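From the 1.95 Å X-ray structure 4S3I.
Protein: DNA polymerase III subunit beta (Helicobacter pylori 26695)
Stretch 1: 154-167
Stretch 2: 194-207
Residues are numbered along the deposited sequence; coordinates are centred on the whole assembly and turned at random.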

# COMPACT_ATOMS: atom_id res chain seq x y z
N ARG A 154 7.72 -2.94 30.46
CA ARG A 154 7.75 -1.48 30.32
C ARG A 154 9.00 -0.94 29.62
O ARG A 154 8.91 -0.30 28.57
CB ARG A 154 7.61 -0.82 31.70
CG ARG A 154 7.05 -1.74 32.79
CD ARG A 154 5.55 -2.00 32.65
NE ARG A 154 4.75 -1.04 33.40
CZ ARG A 154 4.50 -1.14 34.71
NH1 ARG A 154 5.00 -2.15 35.41
NH2 ARG A 154 3.76 -0.22 35.32
N GLU A 155 10.16 -1.21 30.21
CA GLU A 155 11.42 -0.61 29.78
C GLU A 155 11.94 -1.15 28.44
O GLU A 155 12.71 -0.48 27.76
CB GLU A 155 12.49 -0.77 30.86
CG GLU A 155 12.50 -2.14 31.53
CD GLU A 155 11.39 -2.30 32.57
OE1 GLU A 155 10.32 -2.84 32.22
OE2 GLU A 155 11.60 -1.86 33.72
N LEU A 156 11.51 -2.35 28.07
CA LEU A 156 11.95 -2.97 26.83
C LEU A 156 11.10 -2.49 25.67
O LEU A 156 11.41 -2.73 24.51
CB LEU A 156 11.92 -4.50 26.93
CG LEU A 156 12.77 -5.10 28.05
CD1 LEU A 156 12.55 -6.60 28.16
CD2 LEU A 156 14.24 -4.79 27.82
N ALA A 157 10.01 -1.80 26.00
CA ALA A 157 9.13 -1.23 24.98
C ALA A 157 9.71 0.07 24.41
O ALA A 157 9.03 0.80 23.69
CB ALA A 157 7.73 -1.00 25.56
N GLY A 158 10.96 0.36 24.74
CA GLY A 158 11.59 1.56 24.24
C GLY A 158 13.04 1.35 23.85
O GLY A 158 13.58 0.25 24.02
N ILE A 159 13.67 2.41 23.34
CA ILE A 159 15.09 2.35 23.01
C ILE A 159 15.90 3.04 24.10
O ILE A 159 15.53 4.12 24.59
CB ILE A 159 15.36 2.96 21.62
CG1 ILE A 159 16.82 2.73 21.20
CG2 ILE A 159 15.00 4.44 21.60
CD1 ILE A 159 17.00 2.81 19.70
N LEU A 160 16.99 2.39 24.50
CA LEU A 160 17.85 2.94 25.54
C LEU A 160 18.87 3.92 24.97
O LEU A 160 19.55 3.61 24.00
CB LEU A 160 18.58 1.84 26.30
CG LEU A 160 19.70 2.33 27.21
CD1 LEU A 160 19.17 3.22 28.35
CD2 LEU A 160 20.52 1.17 27.79
N MET A 161 18.98 5.10 25.59
CA MET A 161 20.10 6.01 25.32
C MET A 161 20.88 6.17 26.60
O MET A 161 20.40 6.77 27.57
CB MET A 161 19.60 7.37 24.82
CG MET A 161 18.90 7.31 23.47
SD MET A 161 18.15 8.88 23.03
CE MET A 161 19.61 9.84 22.56
N GLN A 162 22.09 5.62 26.62
CA GLN A 162 22.93 5.68 27.81
C GLN A 162 24.08 6.66 27.59
O GLN A 162 24.91 6.46 26.70
CB GLN A 162 23.48 4.30 28.14
CG GLN A 162 24.12 4.16 29.51
CD GLN A 162 24.40 2.71 29.87
OE1 GLN A 162 23.62 2.06 30.57
NE2 GLN A 162 25.52 2.18 29.38
N PHE A 163 24.11 7.72 28.40
CA PHE A 163 25.12 8.77 28.26
C PHE A 163 26.24 8.56 29.26
O PHE A 163 26.00 8.48 30.47
CB PHE A 163 24.50 10.15 28.51
CG PHE A 163 23.49 10.56 27.48
CD1 PHE A 163 23.88 11.26 26.34
CD2 PHE A 163 22.15 10.27 27.65
CE1 PHE A 163 22.95 11.65 25.39
CE2 PHE A 163 21.20 10.65 26.69
CZ PHE A 163 21.61 11.35 25.56
N ASP A 164 27.47 8.48 28.76
CA ASP A 164 28.66 8.50 29.61
C ASP A 164 29.40 9.81 29.38
O ASP A 164 30.15 9.95 28.40
CB ASP A 164 29.58 7.31 29.29
CG ASP A 164 30.78 7.22 30.24
OD1 ASP A 164 31.43 8.25 30.53
OD2 ASP A 164 31.08 6.09 30.68
N GLN A 165 29.19 10.78 30.27
CA GLN A 165 29.81 12.10 30.14
C GLN A 165 31.33 12.02 30.17
O GLN A 165 32.01 12.71 29.40
CB GLN A 165 29.28 13.05 31.23
CG GLN A 165 30.29 14.09 31.76
CD GLN A 165 30.40 15.32 30.88
OE1 GLN A 165 31.49 15.67 30.41
NE2 GLN A 165 29.28 16.00 30.66
N LYS A 166 31.87 11.16 31.03
CA LYS A 166 33.32 11.09 31.22
C LYS A 166 34.02 10.64 29.95
O LYS A 166 35.04 11.22 29.54
CB LYS A 166 33.68 10.12 32.35
CG LYS A 166 34.69 10.69 33.33
CD LYS A 166 34.00 11.60 34.35
CE LYS A 166 34.63 12.99 34.43
NZ LYS A 166 34.22 13.87 33.30
N HIS A 167 33.47 9.61 29.32
CA HIS A 167 34.10 9.02 28.16
C HIS A 167 33.50 9.55 26.86
O HIS A 167 33.93 9.17 25.78
CB HIS A 167 34.04 7.49 28.26
CG HIS A 167 34.70 6.96 29.50
ND1 HIS A 167 33.98 6.41 30.55
CD2 HIS A 167 36.00 6.92 29.88
CE1 HIS A 167 34.82 6.04 31.50
NE2 HIS A 167 36.05 6.34 31.12
N GLU A 194 25.04 14.88 35.62
CA GLU A 194 25.47 13.61 36.19
C GLU A 194 26.51 12.93 35.31
O GLU A 194 26.53 13.14 34.09
CB GLU A 194 24.26 12.67 36.36
CG GLU A 194 23.69 12.60 37.77
CD GLU A 194 22.99 11.28 38.05
OE1 GLU A 194 22.25 10.79 37.16
OE2 GLU A 194 23.20 10.72 39.15
N GLU A 195 27.36 12.10 35.91
CA GLU A 195 28.36 11.35 35.16
C GLU A 195 27.70 10.35 34.21
O GLU A 195 28.13 10.19 33.06
CB GLU A 195 29.30 10.60 36.11
CG GLU A 195 30.59 11.33 36.45
CD GLU A 195 31.69 10.38 36.91
OE1 GLU A 195 31.42 9.17 37.01
OE2 GLU A 195 32.82 10.84 37.16
N ASP A 196 26.68 9.67 34.70
CA ASP A 196 25.94 8.73 33.87
C ASP A 196 24.44 8.98 33.99
O ASP A 196 23.92 9.24 35.09
CB ASP A 196 26.29 7.28 34.22
CG ASP A 196 27.54 6.80 33.50
OD1 ASP A 196 27.40 6.12 32.45
OD2 ASP A 196 28.66 7.10 33.98
N ILE A 197 23.76 8.93 32.85
CA ILE A 197 22.31 9.13 32.81
C ILE A 197 21.70 8.34 31.67
O ILE A 197 22.26 8.30 30.56
CB ILE A 197 21.93 10.64 32.72
CG1 ILE A 197 20.40 10.81 32.67
CG2 ILE A 197 22.58 11.29 31.52
CD1 ILE A 197 19.93 12.26 32.69
N SER A 198 20.58 7.69 31.94
CA SER A 198 19.94 6.85 30.94
C SER A 198 18.54 7.34 30.62
O SER A 198 17.74 7.59 31.53
CB SER A 198 19.90 5.40 31.41
OG SER A 198 21.18 4.82 31.34
N CYS A 199 18.26 7.47 29.33
CA CYS A 199 16.93 7.87 28.88
C CYS A 199 16.34 6.73 28.06
O CYS A 199 16.98 6.23 27.13
CB CYS A 199 17.02 9.12 28.01
SG CYS A 199 17.75 10.57 28.82
N ILE A 200 15.12 6.31 28.40
CA ILE A 200 14.44 5.30 27.59
C ILE A 200 13.29 5.94 26.81
O ILE A 200 12.29 6.35 27.41
CB ILE A 200 13.89 4.13 28.43
CG1 ILE A 200 14.98 3.49 29.28
CG2 ILE A 200 13.28 3.08 27.52
CD1 ILE A 200 14.43 2.53 30.35
N LEU A 201 13.45 6.02 25.49
CA LEU A 201 12.44 6.60 24.61
C LEU A 201 11.46 5.53 24.13
O LEU A 201 11.89 4.51 23.60
CB LEU A 201 13.06 7.20 23.36
CG LEU A 201 14.09 8.32 23.31
CD1 LEU A 201 13.74 9.24 22.17
CD2 LEU A 201 14.15 9.09 24.59
N PRO A 202 10.14 5.78 24.29
CA PRO A 202 9.13 4.84 23.77
C PRO A 202 9.26 4.63 22.27
O PRO A 202 9.70 5.55 21.57
CB PRO A 202 7.80 5.55 24.06
CG PRO A 202 8.11 6.51 25.20
CD PRO A 202 9.54 6.95 24.96
N LYS A 203 8.87 3.45 21.78
CA LYS A 203 8.96 3.12 20.36
C LYS A 203 8.22 4.13 19.48
O LYS A 203 8.73 4.53 18.43
CB LYS A 203 8.43 1.70 20.12
CG LYS A 203 8.39 1.24 18.65
CD LYS A 203 9.74 0.71 18.15
CE LYS A 203 9.61 0.01 16.78
NZ LYS A 203 9.55 -1.49 16.85
N ARG A 204 7.04 4.55 19.92
CA ARG A 204 6.26 5.50 19.14
C ARG A 204 7.06 6.77 18.90
O ARG A 204 7.12 7.28 17.77
CB ARG A 204 4.95 5.86 19.85
CG ARG A 204 4.11 6.86 19.05
CD ARG A 204 3.06 7.54 19.91
NE ARG A 204 2.31 8.55 19.16
CZ ARG A 204 1.25 9.20 19.63
NH1 ARG A 204 0.81 8.93 20.85
NH2 ARG A 204 0.63 10.10 18.88
N ALA A 205 7.69 7.27 19.96
CA ALA A 205 8.53 8.45 19.87
C ALA A 205 9.66 8.21 18.88
O ALA A 205 9.97 9.06 18.04
CB ALA A 205 9.09 8.82 21.25
N LEU A 206 10.28 7.04 19.00
CA LEU A 206 11.36 6.65 18.08
C LEU A 206 10.90 6.80 16.63
O LEU A 206 11.54 7.47 15.81
CB LEU A 206 11.81 5.22 18.37
CG LEU A 206 13.19 4.75 17.88
CD1 LEU A 206 13.46 3.32 18.34
CD2 LEU A 206 13.36 4.82 16.37
N LEU A 207 9.77 6.19 16.31
CA LEU A 207 9.27 6.22 14.94
C LEU A 207 8.92 7.64 14.49
O LEU A 207 9.22 8.02 13.36
CB LEU A 207 8.09 5.27 14.81
CG LEU A 207 8.47 3.81 15.05
CD1 LEU A 207 7.23 2.93 15.23
CD2 LEU A 207 9.34 3.29 13.90
O HOH W 1 20.82 2.38 32.08

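Strands 158-164 and 196-202 run antiparallel, their directions 155° apart, and together the two stretches bury 935 Å² of surface. Before the strand begins, Glu-155 lays its CB 3.9 Å from Ile-200 CD1, an aliphatic contact, while its end leads away. Ala-157 O then accepts a hydrogen bond from Lys-203 N (3.3 Å), tying the start of this ladder to the first turn of the helix that follows Pro-202. At Gly-158 the backbones come close, Gly-158 CA lying 3.0 Å from Leu-201 O; a CB here would clash with that oxygen and with Ile-200 CG2.

Ile-159, Met-161 and Phe-163 each bond in both directions. Ile-159 N donates to Leu-201 O (2.8 Å). Leu-201 N donates in return to Ile-159 O (3.0 Å). Ile-159 CG2 packs 3.8 Å from both Leu-201 CB and Leu-206 CD1, so strand and helix share one apolar cluster. Leu-160 points to the opposite face, where its CD1 reaches Ser-198 CB (3.8 Å) and Ile-200 CG1 (4.3 Å). Met-161 rejoins the Ile-159 face: its N bonds Cys-199 O (2.8 Å), its O receives Cys-199 N (2.9 Å), and its SD rests 4.1 Å from Leu-201 CG. Gln-162, beside Leu-160, meets Ser-198 through water 1, which donates to Gln-162 OE1 (3.2 Å) and hydrogen-bonds Ser-198 OG (2.6 Å).

Phe-163 N bonds Ile-197 O (2.9 Å); the return bond, Ile-197 N to Phe-163 O, is weak at 3.3 Å. Phe-163 CB packs on Ile-197 CG2 (3.7 Å), and Cys-199 SG approaches the Phe-163 ring obliquely, 4.1 Å from Phe-163 CE2. Asp-164 OD2 lies 4.1 Å from Asp-196 OD1, an unfavourable pairing of like charges, but accepts from His-167 ND1 (2.9 Å), while Asp-164 OD1 accepts from His-167 N (2.7 Å). Beyond the strand, Gln-165 N extends the ladder to Glu-195 O (3.0 Å).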